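Long-range contacts in esterase YbfF (PDB 3BF7), which is an alpha/beta hydrolase with a helical cap that probably hydrolyses ester and thioester bonds: residues Met90-Leu98 with Leu109-Tyr119; Val34-His43 with Pro241-Leu252. The protein carries 1 engineered substitution. All coordinates share one frame; numbering follows the deposited sequence.

Contact 1 of 2, residues Met90-Leu98 with Leu109-Tyr119; sequences MGGKAVMAL and LVAIDIAPVDY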
loop_
_atom_site.group_PDB
_atom_site.type_symbol
_atom_site.label_atom_id
_atom_site.label_comp_id
_atom_site.label_asym_id
_atom_site.label_seq_id
_atom_site.Cartn_x
_atom_site.Cartn_y
_atom_site.Cartn_z
ATOM N N MET A 90 2.598 3.301 1.868
ATOM C CA MET A 90 3.846 2.536 1.980
ATOM C C MET A 90 3.980 1.547 0.815
ATOM O O MET A 90 5.064 1.366 0.261
ATOM C CB MET A 90 3.885 1.776 3.312
ATOM C CG MET A 90 5.078 0.843 3.482
ATOM S SD MET A 90 4.929 -0.184 4.960
ATOM C CE MET A 90 3.689 -1.373 4.399
ATOM N N GLY A 91 2.868 0.908 0.456
ATOM C CA GLY A 91 2.866 -0.039 -0.648
ATOM C C GLY A 91 3.171 0.659 -1.961
ATOM O O GLY A 91 3.792 0.083 -2.853
ATOM N N GLY A 92 2.707 1.902 -2.084
ATOM C CA GLY A 92 2.977 2.689 -3.273
ATOM C C GLY A 92 4.457 3.024 -3.327
ATOM O O GLY A 92 5.054 3.044 -4.402
ATOM N N LYS A 93 5.058 3.304 -2.172
ATOM C CA LYS A 93 6.488 3.588 -2.140
ATOM C C LYS A 93 7.281 2.330 -2.522
ATOM O O LYS A 93 8.288 2.422 -3.221
ATOM C CB LYS A 93 6.909 4.111 -0.761
ATOM C CG LYS A 93 6.798 5.630 -0.638
ATOM C CD LYS A 93 7.160 6.116 0.757
ATOM C CE LYS A 93 7.283 7.635 0.807
ATOM N NZ LYS A 93 7.595 8.109 2.188
ATOM N N ALA A 94 6.822 1.156 -2.096
ATOM C CA ALA A 94 7.512 -0.082 -2.451
ATOM C C ALA A 94 7.461 -0.294 -3.968
ATOM O O ALA A 94 8.454 -0.678 -4.589
ATOM C CB ALA A 94 6.872 -1.267 -1.734
ATOM N N VAL A 95 6.299 -0.036 -4.560
ATOM C CA VAL A 95 6.121 -0.192 -5.996
ATOM C C VAL A 95 6.955 0.834 -6.763
ATOM O O VAL A 95 7.542 0.515 -7.799
ATOM C CB VAL A 95 4.628 -0.061 -6.367
ATOM C CG1 VAL A 95 4.460 0.106 -7.872
ATOM C CG2 VAL A 95 3.876 -1.290 -5.867
ATOM N N MET A 96 7.009 2.067 -6.265
ATOM C CA MET A 96 7.822 3.072 -6.935
ATOM C C MET A 96 9.297 2.680 -6.847
ATOM O O MET A 96 10.047 2.853 -7.805
ATOM C CB MET A 96 7.601 4.459 -6.325
ATOM C CG MET A 96 6.233 5.045 -6.654
ATOM S SD MET A 96 5.998 6.746 -6.093
ATOM C CE MET A 96 5.878 6.509 -4.316
ATOM N N ALA A 97 9.715 2.145 -5.703
ATOM C CA ALA A 97 11.102 1.725 -5.535
ATOM C C ALA A 97 11.432 0.576 -6.488
ATOM O O ALA A 97 12.578 0.431 -6.920
ATOM C CB ALA A 97 11.352 1.302 -4.093
ATOM N N LEU A 98 10.431 -0.238 -6.816
ATOM C CA LEU A 98 10.644 -1.355 -7.725
ATOM C C LEU A 98 11.067 -0.867 -9.110
ATOM O O LEU A 98 11.801 -1.562 -9.810
ATOM C CB LEU A 98 9.375 -2.205 -7.837
ATOM C CG LEU A 98 9.461 -3.423 -8.769
ATOM C CD1 LEU A 98 10.542 -4.384 -8.290
ATOM C CD2 LEU A 98 8.110 -4.122 -8.811
ATOM N N LEU A 109 1.914 1.275 -13.509
ATOM C CA LEU A 109 2.079 1.586 -12.097
ATOM C C LEU A 109 1.058 2.586 -11.583
ATOM O O LEU A 109 0.831 3.625 -12.201
ATOM C CB LEU A 109 3.495 2.137 -11.869
ATOM C CG LEU A 109 3.949 2.536 -10.459
ATOM C CD1 LEU A 109 5.465 2.588 -10.428
ATOM C CD2 LEU A 109 3.363 3.880 -10.051
ATOM N N VAL A 110 0.453 2.265 -10.443
ATOM C CA VAL A 110 -0.522 3.137 -9.801
ATOM C C VAL A 110 -0.109 3.320 -8.344
ATOM O O VAL A 110 0.092 2.340 -7.625
ATOM C CB VAL A 110 -1.944 2.533 -9.829
ATOM C CG1 VAL A 110 -2.932 3.492 -9.176
ATOM C CG2 VAL A 110 -2.361 2.245 -11.262
ATOM N N ALA A 111 0.017 4.573 -7.920
ATOM C CA ALA A 111 0.395 4.903 -6.551
ATOM C C ALA A 111 -0.765 5.682 -5.945
ATOM O O ALA A 111 -1.085 6.784 -6.397
ATOM C CB ALA A 111 1.664 5.743 -6.544
ATOM N N ILE A 112 -1.388 5.106 -4.922
ATOM C CA ILE A 112 -2.542 5.717 -4.270
ATOM C C ILE A 112 -2.140 6.528 -3.040
ATOM O O ILE A 112 -1.510 6.009 -2.111
ATOM C CB ILE A 112 -3.584 4.638 -3.881
ATOM C CG1 ILE A 112 -3.943 3.798 -5.115
ATOM C CG2 ILE A 112 -4.837 5.299 -3.323
ATOM C CD1 ILE A 112 -4.887 2.642 -4.833
ATOM N N ASP A 113 -2.527 7.803 -3.070
ATOM C CA ASP A 113 -2.254 8.814 -2.048
ATOM C C ASP A 113 -0.882 8.712 -1.406
ATOM O O ASP A 113 -0.740 8.511 -0.195
ATOM C CB ASP A 113 -3.333 8.842 -0.965
ATOM C CG ASP A 113 -3.426 10.204 -0.303
ATOM O OD1 ASP A 113 -3.370 10.282 0.940
ATOM O OD2 ASP A 113 -3.543 11.207 -1.045
ATOM N N ILE A 114 0.130 8.906 -2.239
ATOM C CA ILE A 114 1.509 8.834 -1.797
ATOM C C ILE A 114 2.425 9.522 -2.810
ATOM O O ILE A 114 2.143 9.545 -4.014
ATOM C CB ILE A 114 1.933 7.346 -1.627
ATOM C CG1 ILE A 114 3.304 7.245 -0.958
ATOM C CG2 ILE A 114 1.941 6.646 -2.979
ATOM C CD1 ILE A 114 3.314 7.718 0.477
ATOM N N ALA A 115 3.512 10.097 -2.310
ATOM C CA ALA A 115 4.501 10.752 -3.156
ATOM C C ALA A 115 5.864 10.162 -2.799
ATOM O O ALA A 115 6.080 9.721 -1.667
ATOM C CB ALA A 115 4.503 12.255 -2.912
ATOM N N PRO A 116 6.795 10.126 -3.764
ATOM C CA PRO A 116 8.135 9.583 -3.523
ATOM C C PRO A 116 8.990 10.625 -2.812
ATOM O O PRO A 116 9.892 11.231 -3.399
ATOM C CB PRO A 116 8.630 9.261 -4.931
ATOM C CG PRO A 116 8.006 10.347 -5.749
ATOM C CD PRO A 116 6.597 10.434 -5.193
ATOM N N VAL A 117 8.683 10.823 -1.533
ATOM C CA VAL A 117 9.372 11.802 -0.712
ATOM C C VAL A 117 9.470 11.347 0.736
ATOM O O VAL A 117 8.695 10.504 1.190
ATOM C CB VAL A 117 8.612 13.155 -0.701
ATOM C CG1 VAL A 117 8.502 13.712 -2.112
ATOM C CG2 VAL A 117 7.222 12.972 -0.079
ATOM N N ASP A 118 10.438 11.915 1.446
ATOM C CA ASP A 118 10.612 11.658 2.871
ATOM C C ASP A 118 9.737 12.747 3.499
ATOM O O ASP A 118 10.026 13.937 3.359
ATOM C CB ASP A 118 12.072 11.875 3.273
ATOM C CG ASP A 118 12.333 11.575 4.740
ATOM O OD1 ASP A 118 11.378 11.581 5.547
ATOM O OD2 ASP A 118 13.511 11.344 5.088
ATOM N N TYR A 119 8.665 12.355 4.177
ATOM C CA TYR A 119 7.770 13.343 4.770
ATOM C C TYR A 119 8.338 14.055 5.995
ATOM O O TYR A 119 7.823 15.094 6.402
ATOM C CB TYR A 119 6.421 12.697 5.087
ATOM C CG TYR A 119 5.635 12.333 3.844
ATOM C CD1 TYR A 119 4.959 13.310 3.110
ATOM C CD2 TYR A 119 5.575 11.017 3.395
ATOM C CE1 TYR A 119 4.239 12.979 1.959
ATOM C CE2 TYR A 119 4.860 10.676 2.250
ATOM C CZ TYR A 119 4.194 11.657 1.540
ATOM O OH TYR A 119 3.472 11.308 0.419
#

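Contact 2 of 2, residues Val34-His43 with Pro241-Leu252; sequences VLARDLVNDH and PDAVLRAIRRYL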
loop_
_atom_site.group_PDB
_atom_site.type_symbol
_atom_site.label_atom_id
_atom_site.label_comp_id
_atom_site.label_asym_id
_atom_site.label_seq_id
_atom_site.Cartn_x
_atom_site.Cartn_y
_atom_site.Cartn_z
ATOM N N VAL A 34 -11.106 -4.392 -2.343
ATOM C CA VAL A 34 -12.175 -3.721 -3.069
ATOM C C VAL A 34 -11.754 -3.474 -4.518
ATOM O O VAL A 34 -12.581 -3.526 -5.432
ATOM C CB VAL A 34 -12.567 -2.383 -2.390
ATOM C CG1 VAL A 34 -11.378 -1.429 -2.363
ATOM C CG2 VAL A 34 -13.745 -1.760 -3.119
ATOM N N LEU A 35 -10.466 -3.220 -4.737
ATOM C CA LEU A 35 -9.976 -2.999 -6.092
ATOM C C LEU A 35 -9.829 -4.343 -6.805
ATOM O O LEU A 35 -10.177 -4.474 -7.978
ATOM C CB LEU A 35 -8.630 -2.261 -6.062
ATOM C CG LEU A 35 -8.613 -0.914 -5.330
ATOM C CD1 LEU A 35 -7.232 -0.276 -5.459
ATOM C CD2 LEU A 35 -9.683 0.002 -5.900
ATOM N N ALA A 36 -9.326 -5.342 -6.085
ATOM C CA ALA A 36 -9.130 -6.678 -6.637
ATOM C C ALA A 36 -10.427 -7.315 -7.119
ATOM O O ALA A 36 -10.451 -7.984 -8.154
ATOM C CB ALA A 36 -8.474 -7.576 -5.594
ATOM N N ARG A 37 -11.506 -7.115 -6.369
ATOM C CA ARG A 37 -12.786 -7.702 -6.735
ATOM C C ARG A 37 -13.292 -7.207 -8.085
ATOM O O ARG A 37 -14.046 -7.904 -8.765
ATOM C CB ARG A 37 -13.822 -7.445 -5.635
ATOM C CG ARG A 37 -13.547 -8.246 -4.362
ATOM C CD ARG A 37 -14.711 -8.195 -3.387
ATOM N NE ARG A 37 -14.834 -6.913 -2.699
ATOM C CZ ARG A 37 -14.083 -6.536 -1.667
ATOM N NH1 ARG A 37 -13.141 -7.341 -1.192
ATOM N NH2 ARG A 37 -14.287 -5.355 -1.099
ATOM N N ASP A 38 -12.874 -6.011 -8.482
ATOM C CA ASP A 38 -13.287 -5.469 -9.769
ATOM C C ASP A 38 -12.287 -5.839 -10.859
ATOM O O ASP A 38 -12.666 -6.267 -11.950
ATOM C CB ASP A 38 -13.423 -3.945 -9.685
ATOM C CG ASP A 38 -13.808 -3.323 -11.008
ATOM O OD1 ASP A 38 -12.908 -3.091 -11.841
ATOM O OD2 ASP A 38 -15.017 -3.078 -11.216
ATOM N N LEU A 39 -11.006 -5.695 -10.552
ATOM C CA LEU A 39 -9.962 -5.982 -11.523
ATOM C C LEU A 39 -9.814 -7.457 -11.898
ATOM O O LEU A 39 -9.275 -7.771 -12.957
ATOM C CB LEU A 39 -8.633 -5.415 -11.015
ATOM C CG LEU A 39 -8.642 -3.885 -10.880
ATOM C CD1 LEU A 39 -7.441 -3.421 -10.075
ATOM C CD2 LEU A 39 -8.652 -3.245 -12.265
ATOM N N VAL A 40 -10.304 -8.358 -11.050
ATOM C CA VAL A 40 -10.207 -9.790 -11.333
ATOM C C VAL A 40 -11.142 -10.206 -12.475
ATOM O O VAL A 40 -11.058 -11.325 -12.981
ATOM C CB VAL A 40 -10.524 -10.640 -10.072
ATOM C CG1 VAL A 40 -12.005 -10.565 -9.743
ATOM C CG2 VAL A 40 -10.085 -12.081 -10.287
ATOM N N ASN A 41 -12.033 -9.308 -12.878
ATOM C CA ASN A 41 -12.949 -9.607 -13.973
ATOM C C ASN A 41 -12.165 -9.829 -15.260
ATOM O O ASN A 41 -12.559 -10.636 -16.108
ATOM C CB ASN A 41 -13.946 -8.461 -14.174
ATOM C CG ASN A 41 -15.052 -8.458 -13.136
ATOM O OD1 ASN A 41 -15.843 -9.399 -13.052
ATOM N ND2 ASN A 41 -15.115 -7.397 -12.339
ATOM N N ASP A 42 -11.042 -9.127 -15.396
ATOM C CA ASP A 42 -10.222 -9.232 -16.594
ATOM C C ASP A 42 -8.707 -9.272 -16.371
ATOM O O ASP A 42 -7.935 -9.016 -17.296
ATOM C CB ASP A 42 -10.581 -8.096 -17.558
ATOM C CG ASP A 42 -10.539 -6.730 -16.902
ATOM O OD1 ASP A 42 -10.493 -6.659 -15.655
ATOM O OD2 ASP A 42 -10.568 -5.721 -17.640
ATOM N N HIS A 43 -8.282 -9.593 -15.152
ATOM C CA HIS A 43 -6.854 -9.693 -14.840
ATOM C C HIS A 43 -6.611 -10.753 -13.785
ATOM O O HIS A 43 -7.467 -10.996 -12.939
ATOM C CB HIS A 43 -6.285 -8.405 -14.225
ATOM C CG HIS A 43 -6.447 -7.183 -15.064
ATOM N ND1 HIS A 43 -7.625 -6.472 -15.123
ATOM C CD2 HIS A 43 -5.563 -6.515 -15.843
ATOM C CE1 HIS A 43 -7.459 -5.416 -15.899
ATOM N NE2 HIS A 43 -6.217 -5.419 -16.348
ATOM N N PRO A 241 -14.081 3.897 -3.703
ATOM C CA PRO A 241 -13.548 2.853 -4.581
ATOM C C PRO A 241 -13.941 2.993 -6.049
ATOM O O PRO A 241 -13.133 2.726 -6.936
ATOM C CB PRO A 241 -14.078 1.566 -3.949
ATOM C CG PRO A 241 -15.348 2.005 -3.295
ATOM C CD PRO A 241 -14.952 3.315 -2.667
ATOM N N ASP A 242 -15.176 3.413 -6.309
ATOM C CA ASP A 242 -15.631 3.574 -7.687
ATOM C C ASP A 242 -14.804 4.622 -8.427
ATOM O O ASP A 242 -14.365 4.393 -9.552
ATOM C CB ASP A 242 -17.116 3.957 -7.713
ATOM C CG ASP A 242 -17.397 5.260 -6.991
ATOM O OD1 ASP A 242 -16.989 5.400 -5.816
ATOM O OD2 ASP A 242 -18.035 6.145 -7.596
ATOM N N ALA A 243 -14.589 5.770 -7.793
ATOM C CA ALA A 243 -13.808 6.834 -8.409
ATOM C C ALA A 243 -12.371 6.371 -8.640
ATOM O O ALA A 243 -11.763 6.688 -9.658
ATOM C CB ALA A 243 -13.825 8.075 -7.529
ATOM N N VAL A 244 -11.830 5.619 -7.688
ATOM C CA VAL A 244 -10.468 5.121 -7.822
ATOM C C VAL A 244 -10.395 4.143 -8.993
ATOM O O VAL A 244 -9.473 4.211 -9.807
ATOM C CB VAL A 244 -9.998 4.431 -6.519
ATOM C CG1 VAL A 244 -8.658 3.739 -6.737
ATOM C CG2 VAL A 244 -9.866 5.467 -5.414
ATOM N N LEU A 245 -11.373 3.245 -9.087
ATOM C CA LEU A 245 -11.393 2.276 -10.176
ATOM C C LEU A 245 -11.581 2.934 -11.541
ATOM O O LEU A 245 -11.000 2.485 -12.525
ATOM C CB LEU A 245 -12.474 1.219 -9.932
ATOM C CG LEU A 245 -12.090 0.173 -8.879
ATOM C CD1 LEU A 245 -13.325 -0.595 -8.449
ATOM C CD2 LEU A 245 -11.026 -0.767 -9.439
ATOM N N ARG A 246 -12.379 3.996 -11.609
ATOM C CA ARG A 246 -12.563 4.680 -12.887
ATOM C C ARG A 246 -11.219 5.249 -13.346
ATOM O O ARG A 246 -10.867 5.170 -14.524
ATOM C CB ARG A 246 -13.591 5.813 -12.766
ATOM C CG ARG A 246 -15.030 5.341 -12.582
ATOM C CD ARG A 246 -16.029 6.432 -12.965
ATOM N NE ARG A 246 -15.910 7.618 -12.122
ATOM C CZ ARG A 246 -16.462 7.751 -10.920
ATOM N NH1 ARG A 246 -17.188 6.770 -10.400
ATOM N NH2 ARG A 246 -16.278 8.868 -10.228
ATOM N N ALA A 247 -10.464 5.815 -12.406
ATOM C CA ALA A 247 -9.160 6.387 -12.727
ATOM C C ALA A 247 -8.186 5.289 -13.144
ATOM O O ALA A 247 -7.449 5.433 -14.118
ATOM C CB ALA A 247 -8.614 7.152 -11.524
ATOM N N ILE A 248 -8.186 4.188 -12.403
ATOM C CA ILE A 248 -7.299 3.076 -12.715
ATOM C C ILE A 248 -7.575 2.517 -14.106
ATOM O O ILE A 248 -6.657 2.363 -14.909
ATOM C CB ILE A 248 -7.438 1.941 -11.665
ATOM C CG1 ILE A 248 -6.834 2.397 -10.331
ATOM C CG2 ILE A 248 -6.752 0.669 -12.160
ATOM C CD1 ILE A 248 -7.058 1.426 -9.191
ATOM N N ARG A 249 -8.835 2.228 -14.406
ATOM C CA ARG A 249 -9.163 1.667 -15.707
ATOM C C ARG A 249 -8.915 2.622 -16.871
ATOM O O ARG A 249 -8.543 2.184 -17.957
ATOM C CB ARG A 249 -10.597 1.133 -15.708
ATOM C CG ARG A 249 -10.708 -0.183 -14.934
ATOM C CD ARG A 249 -12.077 -0.814 -15.056
ATOM N NE ARG A 249 -12.145 -2.138 -14.436
ATOM C CZ ARG A 249 -11.561 -3.233 -14.918
ATOM N NH1 ARG A 249 -10.848 -3.179 -16.034
ATOM N NH2 ARG A 249 -11.713 -4.393 -14.292
ATOM N N ARG A 250 -9.107 3.918 -16.657
ATOM C CA ARG A 250 -8.843 4.878 -17.723
ATOM C C ARG A 250 -7.356 4.777 -18.081
ATOM O O ARG A 250 -6.977 4.776 -19.252
ATOM C CB ARG A 250 -9.168 6.299 -17.257
ATOM C CG ARG A 250 -8.771 7.368 -18.261
ATOM C CD ARG A 250 -9.021 8.763 -17.722
ATOM N NE ARG A 250 -8.343 9.781 -18.520
ATOM C CZ ARG A 250 -8.290 11.071 -18.204
ATOM N NH1 ARG A 250 -8.879 11.512 -17.100
ATOM N NH2 ARG A 250 -7.642 11.922 -18.988
ATOM N N TYR A 251 -6.518 4.684 -17.052
ATOM C CA TYR A 251 -5.074 4.577 -17.220
ATOM C C TYR A 251 -4.679 3.239 -17.854
ATOM O O TYR A 251 -3.869 3.206 -18.781
ATOM C CB TYR A 251 -4.404 4.752 -15.851
ATOM C CG TYR A 251 -2.942 4.370 -15.770
ATOM C CD1 TYR A 251 -1.969 5.060 -16.492
ATOM C CD2 TYR A 251 -2.530 3.333 -14.938
ATOM C CE1 TYR A 251 -0.614 4.723 -16.380
ATOM C CE2 TYR A 251 -1.188 2.992 -14.818
ATOM C CZ TYR A 251 -0.235 3.685 -15.539
ATOM O OH TYR A 251 1.086 3.325 -15.412
ATOM N N LEU A 252 -5.254 2.143 -17.368
ATOM C CA LEU A 252 -4.938 0.821 -17.908
ATOM C C LEU A 252 -5.346 0.673 -19.373
ATOM O O LEU A 252 -4.668 -0.010 -20.142
ATOM C CB LEU A 252 -5.609 -0.274 -17.074
ATOM C CG LEU A 252 -5.185 -0.405 -15.608
ATOM C CD1 LEU A 252 -5.937 -1.570 -14.980
ATOM C CD2 LEU A 252 -3.677 -0.626 -15.510
#

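Contact 1 of 2, residues Met90-Leu98 with Leu109-Tyr119
K93 supplies the one hydrogen bond across this contact: its NZ lies 2.8 Å from V117 O, and the C=O...N angle of 163° puts the donor almost in line with the carbonyl. Because the lysine chain is extended beyond CG, it spans from helix to loop, crossing I114 at about a right angle, with CG 3.9 Å from I114 CG1. The ammonium also approaches the Y119 ring obliquely, and G187 O gives it a second acceptor, so a buried charge is met by two carbonyls. Y119 OH, bonded to Y208 O, accepts from A115 N at 3.0 Å, tying the loop to itself.

The remaining contacts are apolar. M96 bends at chi3 (-71°), bringing the sulfur and the terminal methyl to P116: SD is 3.8 Å from P116 CB, and CE 3.8 Å from P116 N. Nearer the strand, V95 CG1 meets L109 CG at 3.6 Å as the two side chains run past each other in opposite directions. G92 stands where the backbones come closest, its CA 4.7 Å from that of A111; a CB there would clash with I114 CG2.

Helix 90-98 and strand 109-112 run at 150°, the near-antiparallel course expected within a beta-alpha-beta crossover; their 7.3 Å axis separation is consistent with side-chain-free G92 facing the strand. The strand-to-helix turn of this crossover is the probable nucleophile elbow of an alpha/beta hydrolase.

Contact 2 of 2, residues Val34-His43 with Pro241-Leu252
The R249 guanidinium has L39 CD2 over one face, 3.8 Å above the plane and offset toward the rim, while D38 and D42 occupy its edges. D38 is gripped side-on: NE and NH2 both converge on OD1, NE at 2.9 Å on the syn lone pair and NH2 from above the carboxylate plane. D42 is met end-on, NH2 reaching OD1 at 2.9 Å in a nearly straight bond and NH1 reaching OD2 at 3.0 Å. The two carboxylates are turned differently, their planes 61° (D38) and 37° (D42) from the guanidinium. The H43 ring presents its edge to R249 NH1, and its own ND1 donates to L39 O in the carbonyl plane.

Although R249 does not start out toward the acids, its chain, extended from CG to NE, carries the guanidinium to them. An alanine in place of R249 is likely to leave the carboxylates of D38 and D42 without their shared positive partner and L39 CD2 without its cover.

Beside this network the helices interlock knobs-into-holes: L39 sits among L245, I248, R249 and L252, and L245 among V34, L35, D38 and L39. L35 CD2 lies 3.8 Å from L245 CG. At the far end V34 CG2 presses on P241 CB at 3.4 Å, tighter than usual for carbons. The helix axes cross at -51°, 10.4 Å apart.

Four bonds from one arginine to two acids, at the partly exposed margin of a leucine-rich seam, suggest that ion pairing probably fixes the guanidinium's rotation and adds direction to otherwise apolar packing.

In the fold
Contact 1 is nested inside the chain loop closed by contact 2, and their centres lie 18 Å apart on different sides of the central sheet. Strand 106-112 joins them: L109 and A111 point to helix 90-98, whereas V110 CG2 packs on Y251 CE2 at 3.8 Å and I112 CD1 on L35 CD1 at 3.8 Å. Y251 OH adds a probable hydrogen bond to L109 N, at 2.9 Å. The likely active site adjoins contact 1: G91 belongs to the elbow pattern around S89, and D113, where strand passes into loop, bonds to H234 ND1, consistent with a Ser-His-Asp triad. Contact 2 approaches the elbow through L35, without touching it.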